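Local structure of N-acetylmuramoyl-L-alanine amidase domain-containing protein SAOUHSC_02979 (Staphylococcus aureus, 5T1Q) at residues D25-F37 / A89-A101. The protein is a secreted hydrolase, probably cleaving amide bonds of cell-wall peptidoglycan, seen here as the part holding its glucosaminidase-family and CHAP domains. Numbering follows the deposited sequence.
Sequences DVNQKDTRATSLF and AILESDSGRSALA
Ser35 OG lies 2.9 Å from Ile90 O in the last turn of helix 82-93, and the residue is small enough to pack its CB near Leu91 CA. As the chain leaves the helix, Leu91 O takes Ser35 N as donor, on a lone pair at 3.0 Å, and Glu92 O takes Arg32 NH1. That one nitrogen grips Glu92 twice, meeting Glu92 O at 2.8 Å and, in a salt bridge, the anti lone pair of Glu92 OE1 at 2.9 Å. Both acceptors lie in the guanidinium plane, and the carboxylate is turned only 28° from it. The bend in Glu92 (chi2 -71°) brings OE1 back to the arginine, while OE2 is hydrogen-bonded to Tyr195 OH of helix 195-205. Beyond the helix, Asp94, with positive phi, lays its CB against Ala33 O and holds Arg97 in a salt bridge. Ser98 OG, swung away from its own N (chi1 -179°), accepts from Ala33 N at 3.2 Å and from Leu100 N in an ST turn; little Ala33 fits closely against Ser98 CB. A central water accepts from Arg32 NE in the guanidinium plane and also meets Ala33 O, Glu92 O and Ser98 OG. Ala99 N and Thr31 O share another. Leu100 CD2 covers one guanidinium face 3.6 Å from Arg32 NE. With Thr124 OG1 bonding NH2, all three guanidinium nitrogens have partners, which fixes the group's rotation and fastens 25-37 to the end of helix 82-93 in the glucosaminidase-family region.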
loop_
_atom_site.group_PDB
_atom_site.type_symbol
_atom_site.label_atom_id
_atom_site.label_comp_id
_atom_site.label_asym_id
_atom_site.label_seq_id
_atom_site.Cartn_x
_atom_site.Cartn_y
_atom_site.Cartn_z
ATOM N N ASP A 25 17.580 -12.738 -6.791
ATOM C CA ASP A 25 17.296 -13.075 -5.380
ATOM C C ASP A 25 15.914 -12.599 -4.910
ATOM O O ASP A 25 15.154 -13.373 -4.334
ATOM C CB ASP A 25 18.383 -12.487 -4.465
ATOM C CG ASP A 25 19.779 -13.068 -4.746
ATOM O OD1 ASP A 25 19.879 -14.161 -5.352
ATOM O OD2 ASP A 25 20.782 -12.435 -4.338
ATOM N N VAL A 26 15.620 -11.317 -5.138
ATOM C CA VAL A 26 14.343 -10.685 -4.765
ATOM C C VAL A 26 13.432 -10.660 -6.000
ATOM O O VAL A 26 13.741 -9.998 -6.990
ATOM C CB VAL A 26 14.573 -9.249 -4.247
ATOM C CG1 VAL A 26 13.253 -8.591 -3.854
ATOM C CG2 VAL A 26 15.540 -9.261 -3.071
ATOM N N ASN A 27 12.312 -11.375 -5.930
ATOM C CA ASN A 27 11.413 -11.520 -7.077
ATOM C C ASN A 27 9.941 -11.344 -6.725
ATOM O O ASN A 27 9.583 -11.125 -5.577
ATOM C CB ASN A 27 11.676 -12.879 -7.772
ATOM C CG ASN A 27 11.708 -14.059 -6.801
ATOM O OD1 ASN A 27 11.346 -13.946 -5.623
ATOM N ND2 ASN A 27 12.150 -15.211 -7.303
ATOM N N GLN A 28 9.093 -11.429 -7.740
ATOM C CA GLN A 28 7.653 -11.267 -7.566
ATOM C C GLN A 28 6.995 -12.292 -6.653
ATOM O O GLN A 28 6.009 -11.968 -5.996
ATOM C CB GLN A 28 6.950 -11.300 -8.920
ATOM C CG GLN A 28 7.385 -10.181 -9.842
ATOM C CD GLN A 28 6.594 -10.145 -11.125
ATOM O OE1 GLN A 28 5.641 -10.914 -11.311
ATOM N NE2 GLN A 28 6.986 -9.255 -12.029
ATOM N N LYS A 29 7.539 -13.506 -6.593
ATOM C CA LYS A 29 6.943 -14.554 -5.768
ATOM C C LYS A 29 7.133 -14.335 -4.270
ATOM O O LYS A 29 6.454 -14.982 -3.485
ATOM C CB LYS A 29 7.463 -15.955 -6.139
ATOM C CG LYS A 29 8.874 -16.265 -5.651
ATOM C CD LYS A 29 9.225 -17.744 -5.785
ATOM C CE LYS A 29 10.573 -18.038 -5.134
ATOM N NZ LYS A 29 10.891 -19.496 -5.098
ATOM N N ASP A 30 8.077 -13.477 -3.870
ATOM C CA ASP A 30 8.307 -13.218 -2.435
ATOM C C ASP A 30 8.220 -11.734 -2.048
ATOM O O ASP A 30 8.795 -11.312 -1.048
ATOM C CB ASP A 30 9.631 -13.842 -1.960
ATOM C CG ASP A 30 10.864 -13.193 -2.583
ATOM O OD1 ASP A 30 10.770 -12.066 -3.127
ATOM O OD2 ASP A 30 11.941 -13.829 -2.511
ATOM N N THR A 31 7.492 -10.957 -2.840
ATOM C CA THR A 31 7.300 -9.552 -2.534
ATOM C C THR A 31 5.811 -9.282 -2.447
ATOM O O THR A 31 5.046 -9.635 -3.347
ATOM C CB THR A 31 7.992 -8.618 -3.550
ATOM O OG1 THR A 31 7.492 -8.868 -4.870
ATOM C CG2 THR A 31 9.503 -8.833 -3.510
ATOM N N ARG A 32 5.410 -8.688 -1.334
ATOM C CA ARG A 32 4.015 -8.369 -1.093
ATOM C C ARG A 32 3.556 -7.123 -1.832
ATOM O O ARG A 32 4.353 -6.342 -2.355
ATOM C CB ARG A 32 3.766 -8.123 0.400
ATOM C CG ARG A 32 3.977 -9.319 1.315
ATOM C CD ARG A 32 3.570 -8.986 2.753
ATOM N NE ARG A 32 2.138 -8.687 2.879
ATOM C CZ ARG A 32 1.529 -8.269 3.995
ATOM N NH1 ARG A 32 0.221 -8.039 3.980
ATOM N NH2 ARG A 32 2.212 -8.079 5.124
ATOM N N ALA A 33 2.242 -6.973 -1.872
ATOM C CA ALA A 33 1.600 -5.798 -2.381
ATOM C C ALA A 33 0.545 -5.461 -1.329
ATOM O O ALA A 33 -0.149 -6.353 -0.835
ATOM C CB ALA A 33 0.966 -6.059 -3.734
ATOM N N THR A 34 0.501 -4.198 -0.924
ATOM C CA THR A 34 -0.491 -3.699 0.032
ATOM C C THR A 34 -1.053 -2.402 -0.530
ATOM O O THR A 34 -0.465 -1.806 -1.416
ATOM C CB THR A 34 0.102 -3.475 1.436
ATOM O OG1 THR A 34 1.323 -2.744 1.327
ATOM C CG2 THR A 34 0.409 -4.802 2.127
ATOM N N SER A 35 -2.197 -1.965 -0.022
ATOM C CA SER A 35 -2.850 -0.764 -0.558
ATOM C C SER A 35 -2.017 0.496 -0.412
ATOM O O SER A 35 -1.311 0.665 0.565
ATOM C CB SER A 35 -4.186 -0.532 0.132
ATOM O OG SER A 35 -5.013 -1.669 0.016
ATOM N N LEU A 36 -2.127 1.366 -1.404
ATOM C CA LEU A 36 -1.469 2.650 -1.409
ATOM C C LEU A 36 -2.506 3.723 -1.109
ATOM O O LEU A 36 -3.691 3.550 -1.388
ATOM C CB LEU A 36 -0.813 2.904 -2.754
ATOM C CG LEU A 36 0.286 1.880 -3.075
ATOM C CD1 LEU A 36 0.657 1.979 -4.529
ATOM C CD2 LEU A 36 1.502 2.066 -2.176
ATOM N N PHE A 37 -2.032 4.817 -0.531
ATOM C CA PHE A 37 -2.866 5.925 -0.106
ATOM C C PHE A 37 -2.244 7.262 -0.454
ATOM O O PHE A 37 -1.020 7.401 -0.509
ATOM C CB PHE A 37 -3.037 5.887 1.415
ATOM C CG PHE A 37 -3.771 4.686 1.910
ATOM C CD1 PHE A 37 -3.104 3.495 2.124
ATOM C CD2 PHE A 37 -5.140 4.743 2.152
ATOM C CE1 PHE A 37 -3.779 2.382 2.561
ATOM C CE2 PHE A 37 -5.820 3.633 2.601
ATOM C CZ PHE A 37 -5.142 2.448 2.800
ATOM N N ALA A 89 -8.626 -6.990 4.882
ATOM C CA ALA A 89 -8.390 -7.826 3.709
ATOM C C ALA A 89 -7.932 -6.955 2.541
ATOM O O ALA A 89 -6.933 -7.268 1.884
ATOM C CB ALA A 89 -9.635 -8.622 3.325
ATOM N N ILE A 90 -8.659 -5.865 2.290
ATOM C CA ILE A 90 -8.304 -4.918 1.220
ATOM C C ILE A 90 -6.880 -4.362 1.392
ATOM O O ILE A 90 -6.090 -4.361 0.452
ATOM C CB ILE A 90 -9.306 -3.734 1.162
ATOM C CG1 ILE A 90 -10.657 -4.201 0.614
ATOM C CG2 ILE A 90 -8.774 -2.599 0.284
ATOM C CD1 ILE A 90 -11.779 -3.198 0.809
ATOM N N LEU A 91 -6.572 -3.894 2.599
ATOM C CA LEU A 91 -5.274 -3.274 2.896
ATOM C C LEU A 91 -4.095 -4.237 2.778
ATOM O O LEU A 91 -3.131 -3.969 2.042
ATOM C CB LEU A 91 -5.315 -2.639 4.288
ATOM C CG LEU A 91 -4.126 -1.802 4.779
ATOM C CD1 LEU A 91 -4.543 -1.000 5.999
ATOM C CD2 LEU A 91 -2.892 -2.638 5.098
ATOM N N GLU A 92 -4.206 -5.369 3.469
ATOM C CA GLU A 92 -3.148 -6.376 3.533
ATOM C C GLU A 92 -2.906 -7.152 2.243
ATOM O O GLU A 92 -1.799 -7.625 2.028
ATOM C CB GLU A 92 -3.439 -7.372 4.677
ATOM C CG GLU A 92 -3.513 -6.741 6.067
ATOM C CD GLU A 92 -2.175 -6.278 6.619
ATOM O OE1 GLU A 92 -1.102 -6.767 6.172
ATOM O OE2 GLU A 92 -2.188 -5.430 7.546
ATOM N N SER A 93 -3.932 -7.321 1.409
ATOM C CA SER A 93 -3.792 -8.062 0.135
ATOM C C SER A 93 -3.772 -7.170 -1.105
ATOM O O SER A 93 -3.671 -7.683 -2.228
ATOM C CB SER A 93 -4.968 -9.011 -0.033
ATOM O OG SER A 93 -6.157 -8.293 -0.300
ATOM N N ASP A 94 -3.896 -5.856 -0.907
ATOM C CA ASP A 94 -3.998 -4.873 -2.006
ATOM C C ASP A 94 -5.168 -5.245 -2.918
ATOM O O ASP A 94 -5.011 -5.416 -4.121
ATOM C CB ASP A 94 -2.702 -4.727 -2.818
ATOM C CG ASP A 94 -2.808 -3.630 -3.901
ATOM O OD1 ASP A 94 -3.613 -2.682 -3.729
ATOM O OD2 ASP A 94 -2.121 -3.734 -4.941
ATOM N N SER A 95 -6.334 -5.387 -2.308
ATOM C CA SER A 95 -7.563 -5.750 -3.013
ATOM C C SER A 95 -7.429 -7.045 -3.809
ATOM O O SER A 95 -7.908 -7.145 -4.929
ATOM C CB SER A 95 -7.992 -4.597 -3.907
ATOM O OG SER A 95 -8.084 -3.398 -3.137
ATOM N N GLY A 96 -6.755 -8.019 -3.209
ATOM C CA GLY A 96 -6.581 -9.344 -3.799
ATOM C C GLY A 96 -5.440 -9.525 -4.778
ATOM O O GLY A 96 -5.200 -10.640 -5.224
ATOM N N ARG A 97 -4.705 -8.451 -5.075
ATOM C CA ARG A 97 -3.626 -8.497 -6.080
ATOM C C ARG A 97 -2.273 -9.029 -5.600
ATOM O O ARG A 97 -1.472 -9.460 -6.410
ATOM C CB ARG A 97 -3.467 -7.113 -6.722
ATOM C CG ARG A 97 -4.722 -6.722 -7.494
ATOM C CD ARG A 97 -4.725 -5.309 -8.062
ATOM N NE ARG A 97 -4.685 -4.286 -7.023
ATOM C CZ ARG A 97 -4.941 -2.991 -7.211
ATOM N NH1 ARG A 97 -5.337 -2.532 -8.397
ATOM N NH2 ARG A 97 -4.850 -2.142 -6.183
ATOM N N SER A 98 -2.018 -9.013 -4.298
ATOM C CA SER A 98 -0.734 -9.498 -3.771
ATOM C C SER A 98 -0.487 -10.987 -4.065
ATOM O O SER A 98 -1.414 -11.788 -4.054
ATOM C CB SER A 98 -0.677 -9.291 -2.268
ATOM O OG SER A 98 0.558 -9.732 -1.721
ATOM N N ALA A 99 0.772 -11.343 -4.294
ATOM C CA ALA A 99 1.143 -12.736 -4.541
ATOM C C ALA A 99 0.843 -13.603 -3.311
ATOM O O ALA A 99 0.637 -14.806 -3.431
ATOM C CB ALA A 99 2.610 -12.839 -4.924
ATOM N N LEU A 100 0.820 -12.968 -2.139
ATOM C CA LEU A 100 0.498 -13.628 -0.875
ATOM C C LEU A 100 -0.998 -13.956 -0.781
ATOM O O LEU A 100 -1.386 -14.888 -0.083
ATOM C CB LEU A 100 0.889 -12.718 0.300
ATOM C CG LEU A 100 0.579 -13.182 1.724
ATOM C CD1 LEU A 100 1.218 -14.529 2.026
ATOM C CD2 LEU A 100 1.052 -12.136 2.723
ATOM N N ALA A 101 -1.822 -13.169 -1.473
ATOM C CA ALA A 101 -3.284 -13.347 -1.442
ATOM C C ALA A 101 -3.867 -14.252 -2.510
ATOM O O ALA A 101 -4.989 -14.701 -2.359
ATOM C CB ALA A 101 -3.962 -12.000 -1.519
HETATM O O HOH W 1 2.577 -9.351 -4.765
HETATM O O HOH W 2 0.173 -8.782 0.689
HETATM O O HOH W 3 1.314 -5.582 6.412
HETATM O O HOH W 4 0.783 -8.377 7.647
HETATM O O HOH W 5 -5.995 -1.899 -2.432
HETATM O O HOH W 6 -2.878 0.057 -4.168
#